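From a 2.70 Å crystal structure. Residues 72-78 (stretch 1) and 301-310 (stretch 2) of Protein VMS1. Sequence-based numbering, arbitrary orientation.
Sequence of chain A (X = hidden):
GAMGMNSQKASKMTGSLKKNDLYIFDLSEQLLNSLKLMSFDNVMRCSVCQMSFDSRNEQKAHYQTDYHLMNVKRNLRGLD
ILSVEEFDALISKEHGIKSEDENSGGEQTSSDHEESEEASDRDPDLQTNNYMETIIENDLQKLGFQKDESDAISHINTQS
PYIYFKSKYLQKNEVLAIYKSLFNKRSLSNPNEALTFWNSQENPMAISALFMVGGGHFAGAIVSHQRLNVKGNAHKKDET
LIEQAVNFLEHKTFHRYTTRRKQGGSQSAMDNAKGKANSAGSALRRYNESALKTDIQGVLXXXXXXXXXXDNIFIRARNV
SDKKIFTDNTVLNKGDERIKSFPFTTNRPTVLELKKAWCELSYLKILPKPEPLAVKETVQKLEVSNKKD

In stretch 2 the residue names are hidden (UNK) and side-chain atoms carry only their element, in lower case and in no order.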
# COMPACT_ATOMS: atom_id res chain seq x y z
N VAL A 72 -14.06 5.36 -8.85
CA VAL A 72 -12.98 5.54 -7.89
C VAL A 72 -11.81 6.24 -8.56
O VAL A 72 -11.28 7.24 -8.06
CB VAL A 72 -12.54 4.18 -7.30
CG1 VAL A 72 -11.17 4.31 -6.67
CG2 VAL A 72 -13.53 3.69 -6.26
N LYS A 73 -11.39 5.71 -9.71
CA LYS A 73 -10.30 6.31 -10.47
C LYS A 73 -10.61 7.76 -10.82
O LYS A 73 -9.81 8.66 -10.56
CB LYS A 73 -10.06 5.47 -11.73
CG LYS A 73 -8.62 5.25 -12.12
CD LYS A 73 -8.53 4.01 -12.97
CE LYS A 73 -7.13 3.77 -13.47
NZ LYS A 73 -7.14 2.83 -14.65
N ARG A 74 -11.80 8.01 -11.38
CA ARG A 74 -12.16 9.37 -11.76
C ARG A 74 -12.07 10.32 -10.57
O ARG A 74 -11.60 11.45 -10.71
CB ARG A 74 -13.57 9.41 -12.37
CG ARG A 74 -14.38 10.59 -11.84
CD ARG A 74 -15.44 11.07 -12.78
NE ARG A 74 -16.19 12.14 -12.12
CZ ARG A 74 -17.19 12.79 -12.70
NH1 ARG A 74 -17.54 12.49 -13.93
NH2 ARG A 74 -17.83 13.75 -12.03
N ASN A 75 -12.51 9.88 -9.40
CA ASN A 75 -12.60 10.82 -8.28
C ASN A 75 -11.26 10.99 -7.59
O ASN A 75 -10.91 12.10 -7.18
CB ASN A 75 -13.67 10.36 -7.29
CG ASN A 75 -13.98 11.42 -6.25
OD1 ASN A 75 -13.82 12.62 -6.49
ND2 ASN A 75 -14.42 10.98 -5.08
N LEU A 76 -10.49 9.90 -7.44
CA LEU A 76 -9.11 10.04 -6.96
C LEU A 76 -8.31 10.98 -7.84
O LEU A 76 -7.59 11.85 -7.34
CB LEU A 76 -8.43 8.67 -6.92
CG LEU A 76 -8.90 7.70 -5.85
CD1 LEU A 76 -8.33 6.33 -6.12
CD2 LEU A 76 -8.45 8.21 -4.50
N ARG A 77 -8.44 10.84 -9.17
CA ARG A 77 -7.75 11.65 -10.16
C ARG A 77 -8.33 13.06 -10.28
O ARG A 77 -7.84 13.85 -11.10
CB ARG A 77 -7.78 10.93 -11.52
CG ARG A 77 -6.68 11.34 -12.51
CD ARG A 77 -6.60 10.42 -13.72
NE ARG A 77 -5.69 10.97 -14.74
CZ ARG A 77 -4.39 10.69 -14.84
NH1 ARG A 77 -3.80 9.85 -13.99
NH2 ARG A 77 -3.66 11.24 -15.80
N GLY A 78 -9.34 13.40 -9.49
CA GLY A 78 -9.92 14.74 -9.53
C GLY A 78 -11.41 14.78 -9.84
O GLY A 78 -11.82 15.02 -10.98
N UNK A 301 4.70 13.63 -10.85
CA UNK A 301 3.76 14.66 -11.29
C UNK A 301 2.53 14.03 -11.93
O UNK A 301 1.39 14.40 -11.62
c UNK A 301 4.51 18.88 -12.26
c UNK A 301 4.45 15.64 -12.25
c UNK A 301 3.51 16.67 -12.91
n UNK A 301 4.37 20.16 -11.47
c UNK A 301 3.31 17.96 -12.11
N UNK A 302 2.73 13.03 -12.78
CA UNK A 302 1.59 12.40 -13.43
C UNK A 302 0.60 11.82 -12.41
O UNK A 302 -0.61 11.82 -12.66
o UNK A 302 -0.08 11.23 -15.28
c UNK A 302 1.14 11.08 -15.51
o UNK A 302 1.63 10.71 -16.61
c UNK A 302 2.10 11.34 -14.39
N UNK A 303 1.09 11.34 -11.27
CA UNK A 303 0.24 10.70 -10.27
C UNK A 303 -0.05 11.60 -9.08
O UNK A 303 -0.59 11.13 -8.08
c UNK A 303 1.63 7.07 -10.67
c UNK A 303 2.70 4.52 -11.08
c UNK A 303 0.92 8.31 -10.78
c UNK A 303 1.40 6.34 -11.87
c UNK A 303 0.32 8.30 -12.01
c UNK A 303 2.43 6.50 -9.68
c UNK A 303 2.95 5.22 -9.88
n UNK A 303 0.59 7.10 -12.67
c UNK A 303 0.88 9.39 -9.78
c UNK A 303 1.93 5.07 -12.08
N UNK A 304 0.30 12.88 -9.18
CA UNK A 304 0.11 13.83 -8.08
C UNK A 304 -1.27 13.75 -7.42
O UNK A 304 -1.33 13.78 -6.18
o UNK A 304 1.44 18.50 -7.65
o UNK A 304 0.45 17.98 -9.54
c UNK A 304 0.73 17.74 -8.34
c UNK A 304 0.20 16.43 -7.71
c UNK A 304 0.43 15.23 -8.64
N UNK A 305 -2.40 13.68 -8.15
CA UNK A 305 -3.69 13.60 -7.44
C UNK A 305 -3.80 12.36 -6.58
O UNK A 305 -4.30 12.44 -5.44
c UNK A 305 -2.59 13.80 -9.61
c UNK A 305 -4.03 14.17 -9.74
c UNK A 305 -4.73 13.60 -8.57
N UNK A 306 -3.35 11.21 -7.10
CA UNK A 306 -3.27 9.97 -6.32
C UNK A 306 -2.37 10.12 -5.09
O UNK A 306 -2.74 9.66 -4.00
c UNK A 306 -3.57 8.35 -8.31
c UNK A 306 -4.79 7.75 -8.07
c UNK A 306 -5.12 7.38 -10.38
c UNK A 306 -5.57 7.28 -9.09
o UNK A 306 -5.90 6.89 -11.39
c UNK A 306 -3.90 7.96 -10.65
c UNK A 306 -3.13 8.45 -9.62
c UNK A 306 -2.71 8.83 -7.18
N UNK A 307 -1.16 10.69 -5.27
CA UNK A 307 -0.16 10.75 -4.20
C UNK A 307 -0.62 11.63 -3.03
O UNK A 307 -0.30 11.33 -1.87
c UNK A 307 2.24 8.97 -4.94
c UNK A 307 3.17 10.83 -6.39
c UNK A 307 1.91 10.27 -5.68
c UNK A 307 1.19 11.26 -4.73
N UNK A 308 -1.39 12.67 -3.29
CA UNK A 308 -1.83 13.50 -2.18
C UNK A 308 -2.95 12.85 -1.38
O UNK A 308 -3.16 13.23 -0.22
o UNK A 308 -3.27 14.71 -3.66
c UNK A 308 -2.27 14.87 -2.69
N UNK A 309 -3.61 11.82 -1.92
CA UNK A 309 -4.62 11.06 -1.20
C UNK A 309 -4.11 9.71 -0.66
O UNK A 309 -4.93 8.92 -0.16
c UNK A 309 -5.84 10.82 -2.09
c UNK A 309 -6.44 12.07 -2.71
c UNK A 309 -7.50 11.70 -3.73
c UNK A 309 -8.31 12.92 -4.19
n UNK A 309 -7.54 13.77 -5.15
N UNK A 310 -2.81 9.40 -0.75
CA UNK A 310 -2.35 8.08 -0.31
C UNK A 310 -2.22 8.02 1.20
O UNK A 310 -1.74 8.96 1.83
s UNK A 310 -1.14 7.12 -2.57
c UNK A 310 -1.01 7.71 -0.93

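Position 301 carries four carbons in an unbranched row ending in a nitrogen, the pattern of lysine. K301 lies on a helix that begins earlier in the chain, and its side chain is out of reach of stretch 1. Position 302 has two carbons, the second bearing two oxygens, and one of these oxygens lies at the edge of the R77 guanidinium, near its plane; the pattern is that of aspartate. R77 NH2 to D302 OD1 is 3.6 Å, a long salt bridge. At 303, one carbon leads to fused five- and six-membered rings of eight carbons and one nitrogen; only tryptophan fits. W303 is the N-cap of the next helix, and its CA-to-CB bond points away from stretch 1.

Position 304 shows three carbons, the third with two oxygens: glutamate, E304, out of reach of stretch 1. At 305, three carbons close a ring onto the backbone nitrogen and touch L76 and R77; the closure is unique to proline. The CA-to-CB bond of P305 points toward stretch 1, and its CB lies 3.6 Å from L76 O and 3.9 Å from R77 CA. Position 306 has one carbon, then a six-carbon ring bearing one oxygen, and this group touches K73, L76 and R77; it is tyrosine. With chi1 at -67° (m), the ring of Y306 reaches stretch 1: CE1 is 3.8 Å from L76 CB, CE2 is 3.8 Å from R77 NH1, and OH is 3.3 Å from K73 CG, which sits at the ring edge. The hydroxyl is hydrogen-bonded elsewhere in the structure.

Four carbons forked at the second identify 307 as leucine; L307 is buried but makes no contact here. One carbon and one oxygen at 308 give serine, and S308 OG donates to P305 O at 3.1 Å, a bond within the helical turn. Position 309 again has four carbons in a row ending in nitrogen, and that nitrogen reaches L76 O, so it is lysine. K309 NZ donates to L76 O at 2.9 Å, while its CD packs 3.7 Å from L76 CD2. One carbon and one sulfur make 310 cysteine; C310 does not touch stretch 1.

The helices 72-76 and 304-308 cross at 88°, with axes 10.1 Å apart at closest approach, and together the stretches bury 439 Å². The closest backbone register, R77 to P305 at 5.3 Å between CA atoms, places the end of the first helix beside the second. There L76 O has no backbone hydrogen bond within its stretch, and K309 supplies a donor. Y306 and L76 provide apolar packing, while R77 extends past the tyrosine ring to D302.

Stretch 2, residues 301-310: KDWEPYLSKC
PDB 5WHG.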